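Local structure of transcriptional regulator (TetR/AcrR family) (5GP9) at residues A[31-35]-A[36-40]; A[141-144]-A[145-149]; A[181-184]-A[185-189]. The protein binds DNA as a TetR-family repressor, FadR, that probably controls genes of fatty acid degradation in response to an acyl effector. One frame throughout, in Å; residues are numbered along the deposited sequence.

Interaction 1 of 3, residues A[31-35]-A[36-40]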
ATOM      1  N   LYS A  31      14.598 -25.074   4.666  1.00 36.62           N
ATOM      2  CA  LYS A  31      14.024 -25.097   3.329  1.00 38.54           C
ATOM      3  C   LYS A  31      14.818 -24.198   2.346  1.00 30.94           C
ATOM      4  O   LYS A  31      15.057 -24.633   1.222  1.00 33.10           O
ATOM      5  CB  LYS A  31      12.543 -24.643   3.324  1.00 43.71           C
ATOM      6  CG  LYS A  31      11.582 -25.551   4.097  1.00 50.70           C
ATOM      7  CD  LYS A  31      10.249 -24.883   4.483  1.00 56.76           C
ATOM      8  CE  LYS A  31       9.571 -25.712   5.588  1.00 62.49           C
ATOM      9  NZ  LYS A  31       8.415 -25.008   6.183  1.00 57.46           N
ATOM     10  N   ILE A  32      15.231 -23.027   2.819  1.00 33.70           N
ATOM     11  CA  ILE A  32      16.028 -22.083   2.027  1.00 30.64           C
ATOM     12  C   ILE A  32      17.357 -22.792   1.672  1.00 31.48           C
ATOM     13  O   ILE A  32      17.795 -22.739   0.548  1.00 28.81           O
ATOM     14  CB  ILE A  32      16.232 -20.744   2.756  1.00 30.28           C
ATOM     15  CG1 ILE A  32      14.829 -20.075   3.027  1.00 31.28           C
ATOM     16  CG2 ILE A  32      17.158 -19.832   1.957  1.00 30.84           C
ATOM     17  CD1 ILE A  32      14.915 -18.767   3.740  1.00 32.85           C
ATOM     18  N   ALA A  33      17.964 -23.477   2.646  1.00 30.96           N
ATOM     19  CA  ALA A  33      19.241 -24.159   2.453  1.00 33.34           C
ATOM     20  C   ALA A  33      19.096 -25.237   1.384  1.00 32.31           C
ATOM     21  O   ALA A  33      19.906 -25.247   0.449  1.00 32.00           O
ATOM     22  CB  ALA A  33      19.690 -24.777   3.813  1.00 32.01           C
ATOM     23  N   LYS A  34      18.008 -26.038   1.442  1.00 34.22           N
ATOM     24  CA  LYS A  34      17.744 -27.096   0.460  1.00 40.52           C
ATOM     25  C   LYS A  34      17.598 -26.505  -0.930  1.00 36.85           C
ATOM     26  O   LYS A  34      18.299 -26.906  -1.849  1.00 33.98           O
ATOM     27  CB  LYS A  34      16.522 -27.942   0.836  1.00 45.89           C
ATOM     28  CG  LYS A  34      16.121 -29.017  -0.200  1.00 50.01           C
ATOM     29  CD  LYS A  34      14.965 -29.898   0.276  1.00 57.60           C
ATOM     30  CE  LYS A  34      13.906 -30.181  -0.790  1.00 61.95           C
ATOM     31  NZ  LYS A  34      14.529 -30.706  -2.030  1.00 66.51           N
ATOM     32  N   ALA A  35      16.836 -25.417  -1.031  1.00 30.50           N
ATOM     33  CA  ALA A  35      16.607 -24.797  -2.334  1.00 28.80           C
ATOM     34  C   ALA A  35      17.894 -24.146  -2.895  1.00 29.49           C
ATOM     35  O   ALA A  35      18.070 -24.088  -4.113  1.00 37.27           O
ATOM     36  CB  ALA A  35      15.489 -23.770  -2.193  1.00 30.45           C
ATOM     37  N   ALA A  36      18.793 -23.738  -2.012  1.00 26.25           N
ATOM     38  CA  ALA A  36      20.050 -23.108  -2.344  1.00 25.59           C
ATOM     39  C   ALA A  36      21.174 -24.157  -2.622  1.00 28.21           C
ATOM     40  O   ALA A  36      22.237 -23.767  -2.991  1.00 30.03           O
ATOM     41  CB  ALA A  36      20.528 -22.206  -1.227  1.00 26.95           C
ATOM     42  N   GLY A  37      20.905 -25.418  -2.333  1.00 31.42           N
ATOM     43  CA  GLY A  37      21.880 -26.498  -2.514  1.00 34.18           C
ATOM     44  C   GLY A  37      23.001 -26.492  -1.503  1.00 39.14           C
ATOM     45  O   GLY A  37      24.176 -26.860  -1.834  1.00 35.43           O
ATOM     46  N   VAL A  38      22.670 -26.089  -0.270  1.00 34.19           N
ATOM     47  CA  VAL A  38      23.710 -25.892   0.760  1.00 36.07           C
ATOM     48  C   VAL A  38      23.278 -26.519   2.057  1.00 32.64           C
ATOM     49  O   VAL A  38      22.088 -26.867   2.217  1.00 38.59           O
ATOM     50  CB  VAL A  38      24.100 -24.442   0.976  1.00 35.94           C
ATOM     51  CG1 VAL A  38      24.737 -23.812  -0.246  1.00 39.00           C
ATOM     52  CG2 VAL A  38      22.901 -23.609   1.483  1.00 36.30           C
ATOM     53  N   ALA A  39      24.273 -26.809   2.903  1.00 37.56           N
ATOM     54  CA  ALA A  39      24.003 -27.249   4.316  1.00 43.08           C
ATOM     55  C   ALA A  39      23.404 -26.075   5.116  1.00 43.39           C
ATOM     56  O   ALA A  39      23.741 -24.919   4.880  1.00 38.59           O
ATOM     57  CB  ALA A  39      25.284 -27.731   4.984  1.00 44.16           C
ATOM     58  N   ASP A  40      22.541 -26.351   6.102  1.00 49.87           N
ATOM     59  CA  ASP A  40      22.031 -25.281   7.009  1.00 46.47           C
ATOM     60  C   ASP A  40      23.084 -24.324   7.560  1.00 43.06           C
ATOM     61  O   ASP A  40      22.876 -23.065   7.583  1.00 42.49           O
ATOM     62  CB  ASP A  40      21.217 -25.896   8.157  1.00 52.56           C
ATOM     63  CG  ASP A  40      19.980 -26.586   7.672  1.00 55.00           C
ATOM     64  OD1 ASP A  40      19.790 -26.645   6.444  1.00 58.96           O
ATOM     65  OD2 ASP A  40      19.187 -27.085   8.504  1.00 69.05           O
TER

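Interaction 2 of 3, residues A[141-144]-A[145-149]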
ATOM      1  N   GLY A 141      10.086  23.734 -14.745  1.00 42.17           N
ATOM      2  CA  GLY A 141       8.790  24.182 -15.198  1.00 40.50           C
ATOM      3  C   GLY A 141       7.867  23.115 -15.735  1.00 43.30           C
ATOM      4  O   GLY A 141       6.773  23.432 -16.144  1.00 45.99           O
ATOM      5  N   TYR A 142       8.268  21.842 -15.653  1.00 41.77           N
ATOM      6  CA  TYR A 142       7.438  20.752 -16.128  1.00 38.38           C
ATOM      7  C   TYR A 142       6.331  20.350 -15.112  1.00 32.60           C
ATOM      8  O   TYR A 142       5.167  20.074 -15.515  1.00 38.77           O
ATOM      9  CB  TYR A 142       8.281  19.540 -16.433  1.00 43.60           C
ATOM     10  CG  TYR A 142       7.459  18.434 -17.086  1.00 48.50           C
ATOM     11  CD1 TYR A 142       6.783  18.656 -18.297  1.00 49.66           C
ATOM     12  CD2 TYR A 142       7.349  17.164 -16.498  1.00 49.03           C
ATOM     13  CE1 TYR A 142       6.051  17.643 -18.920  1.00 52.04           C
ATOM     14  CE2 TYR A 142       6.646  16.145 -17.117  1.00 47.76           C
ATOM     15  CZ  TYR A 142       5.973  16.384 -18.312  1.00 52.69           C
ATOM     16  OH  TYR A 142       5.269  15.367 -18.923  1.00 52.36           O
ATOM     17  N   PHE A 143       6.687  20.281 -13.838  1.00 31.77           N
ATOM     18  CA  PHE A 143       5.681  20.112 -12.801  1.00 33.15           C
ATOM     19  C   PHE A 143       5.264  21.414 -12.149  1.00 34.55           C
ATOM     20  O   PHE A 143       6.080  22.315 -11.934  1.00 38.90           O
ATOM     21  CB  PHE A 143       6.189  19.200 -11.677  1.00 33.01           C
ATOM     22  CG  PHE A 143       6.632  17.849 -12.123  1.00 31.26           C
ATOM     23  CD1 PHE A 143       5.896  17.108 -13.058  1.00 32.71           C
ATOM     24  CD2 PHE A 143       7.785  17.303 -11.583  1.00 32.51           C
ATOM     25  CE1 PHE A 143       6.297  15.826 -13.465  1.00 32.85           C
ATOM     26  CE2 PHE A 143       8.231  16.046 -12.001  1.00 33.52           C
ATOM     27  CZ  PHE A 143       7.468  15.283 -12.886  1.00 32.21           C
ATOM     28  N   PHE A 144       3.976  21.442 -11.777  1.00 35.24           N
ATOM     29  CA  PHE A 144       3.310  22.525 -11.081  1.00 39.69           C
ATOM     30  C   PHE A 144       4.232  23.073  -9.999  1.00 42.88           C
ATOM     31  O   PHE A 144       4.737  22.319  -9.162  1.00 38.67           O
ATOM     32  CB  PHE A 144       1.939  21.967 -10.592  1.00 48.27           C
ATOM     33  CG  PHE A 144       1.132  22.898  -9.790  1.00 56.64           C
ATOM     34  CD1 PHE A 144       0.824  24.179 -10.283  1.00 70.55           C
ATOM     35  CD2 PHE A 144       0.623  22.506  -8.541  1.00 62.44           C
ATOM     36  CE1 PHE A 144       0.051  25.076  -9.534  1.00 74.91           C
ATOM     37  CE2 PHE A 144      -0.171  23.389  -7.792  1.00 74.60           C
ATOM     38  CZ  PHE A 144      -0.449  24.680  -8.285  1.00 75.99           C
ATOM     39  N   GLN A 145       4.552  24.376 -10.051  1.00 42.47           N
ATOM     40  CA  GLN A 145       5.462  24.981  -9.059  1.00 42.79           C
ATOM     41  C   GLN A 145       5.041  24.899  -7.582  1.00 36.47           C
ATOM     42  O   GLN A 145       5.909  24.835  -6.706  1.00 44.75           O
ATOM     43  CB  GLN A 145       5.758  26.464  -9.383  1.00 52.40           C
ATOM     44  CG  GLN A 145       6.858  26.711 -10.422  1.00 63.34           C
ATOM     45  CD  GLN A 145       8.266  26.288  -9.966  1.00 69.21           C
ATOM     46  OE1 GLN A 145       8.581  25.107  -9.927  1.00 80.87           O
ATOM     47  NE2 GLN A 145       9.115  27.256  -9.659  1.00 71.41           N
ATOM     48  N   GLU A 146       3.756  24.922  -7.275  1.00 36.24           N
ATOM     49  CA  GLU A 146       3.300  24.944  -5.876  1.00 39.70           C
ATOM     50  C   GLU A 146       3.087  23.493  -5.343  1.00 33.51           C
ATOM     51  O   GLU A 146       2.587  23.280  -4.254  1.00 28.55           O
ATOM     52  CB  GLU A 146       2.038  25.805  -5.711  1.00 52.78           C
ATOM     53  CG  GLU A 146       2.242  27.339  -5.776  1.00 61.00           C
ATOM     54  CD  GLU A 146       0.924  28.172  -5.695  1.00 83.11           C
ATOM     55  OE1 GLU A 146      -0.183  27.615  -5.940  1.00 86.35           O
ATOM     56  OE2 GLU A 146       0.976  29.411  -5.393  1.00 90.10           O
ATOM     57  N   LEU A 147       3.419  22.504  -6.162  1.00 32.05           N
ATOM     58  CA  LEU A 147       3.313  21.098  -5.764  1.00 34.61           C
ATOM     59  C   LEU A 147       4.136  20.802  -4.506  1.00 28.30           C
ATOM     60  O   LEU A 147       5.281  21.115  -4.439  1.00 28.09           O
ATOM     61  CB  LEU A 147       3.875  20.253  -6.912  1.00 35.75           C
ATOM     62  CG  LEU A 147       3.899  18.751  -6.867  1.00 39.28           C
ATOM     63  CD1 LEU A 147       2.502  18.219  -6.680  1.00 40.58           C
ATOM     64  CD2 LEU A 147       4.516  18.277  -8.188  1.00 38.51           C
ATOM     65  N   ASP A 148       3.556  20.062  -3.581  1.00 25.09           N
ATOM     66  CA  ASP A 148       4.317  19.555  -2.460  1.00 27.90           C
ATOM     67  C   ASP A 148       5.056  18.284  -2.860  1.00 32.50           C
ATOM     68  O   ASP A 148       4.446  17.308  -3.260  1.00 27.04           O
ATOM     69  CB  ASP A 148       3.436  19.289  -1.287  1.00 29.64           C
ATOM     70  CG  ASP A 148       4.224  18.710  -0.102  1.00 33.63           C
ATOM     71  OD1 ASP A 148       5.335  19.151   0.208  1.00 34.99           O
ATOM     72  OD2 ASP A 148       3.733  17.840   0.567  1.00 34.88           O
ATOM     73  N   THR A 149       6.370  18.314  -2.790  1.00 29.62           N
ATOM     74  CA  THR A 149       7.188  17.186  -3.145  1.00 30.49           C
ATOM     75  C   THR A 149       6.776  15.951  -2.367  1.00 29.50           C
ATOM     76  O   THR A 149       6.680  14.837  -2.910  1.00 24.19           O
ATOM     77  CB  THR A 149       8.642  17.517  -2.921  1.00 32.57           C
ATOM     78  OG1 THR A 149       8.966  18.659  -3.744  1.00 35.66           O
ATOM     79  CG2 THR A 149       9.545  16.352  -3.385  1.00 31.66           C
TER

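Interaction 3 of 3, residues A[181-184]-A[185-189]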
ATOM      1  N   LYS A 181       2.406   3.248 -19.923  1.00 26.65           N
ATOM      2  CA  LYS A 181       1.994   4.517 -20.502  1.00 26.87           C
ATOM      3  C   LYS A 181       0.792   5.081 -19.814  1.00 29.14           C
ATOM      4  O   LYS A 181       0.837   6.252 -19.452  1.00 28.39           O
ATOM      5  CB  LYS A 181       1.862   4.426 -22.017  1.00 29.80           C
ATOM      6  CG  LYS A 181       1.271   5.633 -22.693  1.00 37.88           C
ATOM      7  CD  LYS A 181       0.914   5.261 -24.133  1.00 43.88           C
ATOM      8  CE  LYS A 181       0.189   6.347 -24.893  1.00 48.88           C
ATOM      9  NZ  LYS A 181       1.160   7.269 -25.514  1.00 53.46           N
ATOM     10  N   PRO A 182      -0.295   4.304 -19.634  1.00 26.94           N
ATOM     11  CA  PRO A 182      -1.451   4.902 -18.971  1.00 25.64           C
ATOM     12  C   PRO A 182      -1.212   5.377 -17.523  1.00 23.49           C
ATOM     13  O   PRO A 182      -1.769   6.404 -17.148  1.00 21.32           O
ATOM     14  CB  PRO A 182      -2.529   3.831 -19.045  1.00 28.73           C
ATOM     15  CG  PRO A 182      -1.925   2.643 -19.584  1.00 29.22           C
ATOM     16  CD  PRO A 182      -0.595   2.955 -20.155  1.00 28.54           C
ATOM     17  N   VAL A 183      -0.344   4.698 -16.783  1.00 25.46           N
ATOM     18  CA  VAL A 183      -0.083   5.152 -15.361  1.00 23.40           C
ATOM     19  C   VAL A 183       0.683   6.452 -15.384  1.00 25.49           C
ATOM     20  O   VAL A 183       0.344   7.370 -14.709  1.00 22.07           O
ATOM     21  CB  VAL A 183       0.655   4.077 -14.554  1.00 22.78           C
ATOM     22  CG1 VAL A 183       1.168   4.648 -13.254  1.00 26.86           C
ATOM     23  CG2 VAL A 183      -0.234   2.865 -14.313  1.00 24.29           C
ATOM     24  N   HIS A 184       1.708   6.504 -16.239  1.00 22.86           N
ATOM     25  CA  HIS A 184       2.465   7.682 -16.475  1.00 25.55           C
ATOM     26  C   HIS A 184       1.596   8.902 -16.802  1.00 25.99           C
ATOM     27  O   HIS A 184       1.782   9.981 -16.185  1.00 22.07           O
ATOM     28  CB  HIS A 184       3.452   7.384 -17.656  1.00 27.82           C
ATOM     29  CG  HIS A 184       4.210   8.566 -18.114  1.00 33.49           C
ATOM     30  ND1 HIS A 184       5.194   9.143 -17.357  1.00 35.18           N
ATOM     31  CD2 HIS A 184       4.123   9.289 -19.250  1.00 33.10           C
ATOM     32  CE1 HIS A 184       5.690  10.181 -18.009  1.00 35.70           C
ATOM     33  NE2 HIS A 184       5.055  10.285 -19.154  1.00 38.16           N
ATOM     34  N   GLN A 185       0.658   8.722 -17.781  1.00 24.29           N
ATOM     35  CA  GLN A 185      -0.139   9.792 -18.190  1.00 28.32           C
ATOM     36  C   GLN A 185      -1.075  10.261 -17.094  1.00 25.36           C
ATOM     37  O   GLN A 185      -1.314  11.443 -16.923  1.00 27.47           O
ATOM     38  CB  GLN A 185      -0.993   9.382 -19.382  1.00 29.76           C
ATOM     39  CG  GLN A 185      -0.286   8.773 -20.561  1.00 43.61           C
ATOM     40  CD  GLN A 185       0.313   9.737 -21.542  1.00 52.72           C
ATOM     41  OE1 GLN A 185       0.928  10.765 -21.195  1.00 54.44           O
ATOM     42  NE2 GLN A 185       0.205   9.352 -22.812  1.00 60.16           N
ATOM     43  N   LEU A 186      -1.607   9.305 -16.365  1.00 21.44           N
ATOM     44  CA  LEU A 186      -2.556   9.549 -15.327  1.00 26.00           C
ATOM     45  C   LEU A 186      -1.923  10.333 -14.170  1.00 21.67           C
ATOM     46  O   LEU A 186      -2.545  11.282 -13.651  1.00 22.35           O
ATOM     47  CB  LEU A 186      -3.197   8.227 -14.862  1.00 27.02           C
ATOM     48  CG  LEU A 186      -4.228   8.286 -13.736  1.00 27.16           C
ATOM     49  CD1 LEU A 186      -5.463   9.092 -14.068  1.00 27.06           C
ATOM     50  CD2 LEU A 186      -4.642   6.847 -13.329  1.00 31.92           C
ATOM     51  N   LEU A 187      -0.703   9.995 -13.784  1.00 21.59           N
ATOM     52  CA  LEU A 187       0.025  10.749 -12.845  1.00 21.38           C
ATOM     53  C   LEU A 187       0.305  12.190 -13.267  1.00 24.54           C
ATOM     54  O   LEU A 187       0.203  13.123 -12.487  1.00 25.32           O
ATOM     55  CB  LEU A 187       1.283  10.071 -12.410  1.00 22.17           C
ATOM     56  CG  LEU A 187       1.261   8.718 -11.724  1.00 24.27           C
ATOM     57  CD1 LEU A 187       2.620   8.034 -11.593  1.00 25.37           C
ATOM     58  CD2 LEU A 187       0.644   8.886 -10.342  1.00 26.61           C
ATOM     59  N   LEU A 188       0.536  12.393 -14.541  1.00 25.52           N
ATOM     60  CA  LEU A 188       0.682  13.777 -15.056  1.00 25.77           C
ATOM     61  C   LEU A 188      -0.584  14.575 -15.146  1.00 27.82           C
ATOM     62  O   LEU A 188      -0.594  15.813 -14.909  1.00 28.10           O
ATOM     63  CB  LEU A 188       1.328  13.659 -16.438  1.00 25.92           C
ATOM     64  CG  LEU A 188       2.746  13.086 -16.408  1.00 26.30           C
ATOM     65  CD1 LEU A 188       3.262  12.800 -17.824  1.00 32.26           C
ATOM     66  CD2 LEU A 188       3.764  13.985 -15.754  1.00 29.71           C
ATOM     67  N   GLY A 189      -1.673  13.963 -15.582  1.00 26.96           N
ATOM     68  CA  GLY A 189      -2.895  14.739 -15.772  1.00 31.23           C
ATOM     69  C   GLY A 189      -4.027  14.622 -14.819  1.00 31.66           C
ATOM     70  O   GLY A 189      -5.032  15.346 -14.964  1.00 28.82           O
TER

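Interaction 1 of 3, residues A[31-35]-A[36-40]
The carboxylate of D40 reaches back to A33, its OD1 lying 3.2 Å from A33 CB, a tight polar-to-methyl contact. The other flat groups are peptides at the end of helix 29-36, and their donors stand out of the carbonyl planes: V38 N sits above the plane of A33 C=O, and G37 N lies well above the plane of K34 C=O. These two bonds, V38 N to A33 O at 3.0 Å and G37 N to K34 O at 3.0 Å, make a Schellman motif. Glycine suits position 37 because phi is positive there (73°), a conformation most other residues resist. A36 N still bonds in helical fashion to I32 O at 2.9 Å. V38 places CG2 between its backbone N and its carbonyl carbon (CG1 at chi1 -64°), and from there CG2 packs on A33 CB at 4.1 Å. The small methyl of A33 fits where the chain doubles back, with D40 and V38 close by. The bend is the turn of the predicted helix-turn-helix, leading into helix 40-46, whose I43 touches both A33 and V38; A35 and A36 meet helix 8-26. With A33 O bound almost straight by V38 N (170°), the turn satisfies the N-H groups of A36, G37 and V38 within itself, while A36 O is taken by Q10 NE2 of helix 8-26; this probably fixes the setting of helix 40-46, probably the recognition helix as in other TetR-family regulators.

Interaction 2 of 3, residues A[141-144]-A[145-149]
F144 and L147 close a type I beta turn, a local contact in the loop between helix 113-139 and helix 149-169, in the C-terminal domain at the dimer interface. The closing bond runs from L147 N to F144 O at 3.3 Å; the N-H points fairly straight at the oxygen (157°), but the donor stands well above the carbonyl plane, far from a lone-pair direction. Q145 and E146 fill the two corners, places that suit polar side chains turned outward. The F144 ring folds back over the turn it begins. With CG anti to its backbone N (chi1 177°), the ring brings one face under E146 N, which lies 4.0 Å above the plane and over the centre. CZ then touches E146 CB at 3.8 Å, while the ring and the glutamate carboxylate are steeply inclined, their planes 74° apart. CD2 packs more loosely on L147 CB, at 4.3 Å. L147 CB also presses on F144 O at 3.2 Å, and its CD2 meets F143 CB at 4.0 Å, so leucine and F143 form the apolar inner side. There F143 packs on L191 and L147 on L186 of the second subunit. After the turn, D148 serves as N-cap, its OD2 bonding L151 N to start helix 149-169, while K138 NZ bonds L147 O. The turn is thus amphipathic: one long backbone bond closes it, the F144 ring lies against the E146 peptide nitrogen, the exposed Q145 and E146 take the corners, and the buried L147 and F143 supply apolar surface for dimerisation.

Interaction 3 of 3, residues A[181-184]-A[185-189]
K181 to L188 run as regular alpha-helix, with four successive backbone bonds linking the two halves, from Q185 N to K181 O (3.0 Å) through to L188 N to H184 O (3.2 Å). P182 does not interrupt this pattern, since it stands in the first turn of helix 180-189, where a residue without N-H costs no helical bond. Among the side chains, H184 and L188 make a CH-pi contact. L188 CD1 sits over one face of the imidazole, displaced toward its rim, 3.7 Å from the H184 ring centroid and 28° off the normal; its nearest ring atom is H184 NE2, at 3.4 Å. The histidine swings CG anti to its backbone N (chi1 174°), which carries the ring beside the next helical turn and under the leucine methyl. H184 and L188 both pack on L83 of helix 79-95. On an adjoining flank, V183 and L187 lie side by side and point the same way, CG1 of V183 meeting CD1 of L187 at 4.0 Å. Helices 149-169 and 180-189 of both subunits pack together, consistent with the four-helix bundle of TetR-family dimers. V183 and L187 face helix 149-169 within the subunit, on L160 and on M155 and T159, while P182 and V183 reach L151, and L186 reaches M155, of the second subunit. Branched aliphatic residues therefore suit this side. The polar flank is different: chi1 of Q185 (-53°) sets CG beside the backbone N and close to K181 O, at 3.0 Å, and the bend at chi2 then turns the amide toward K181. Q185 NE2 comes 3.5 Å from K181 NZ, both nitrogens being donors, and lies beside the lysine's CE, while K181 also touches K84 of helix 79-95.

From the N terminus, interaction 1 comes first, turning the chain from helix 29-36 into helix 40-46 within the DNA-binding domain. Interaction 2 follows about a hundred residues later, bending the chain between helices 113-139 and 149-169, and interaction 3 lies within helix 180-189 near the C terminus. All three are local and in series; none encloses or crosses another. Interaction 1 is remote, its centre 50 Å from that of interaction 2 and on the other side of the chain's centre. Interactions 2 and 3 touch, L188 CD1 lying 3.4 Å from Y142 OH, and both meet the second subunit, joining the interhelical loop to the last helix at the dimer interface.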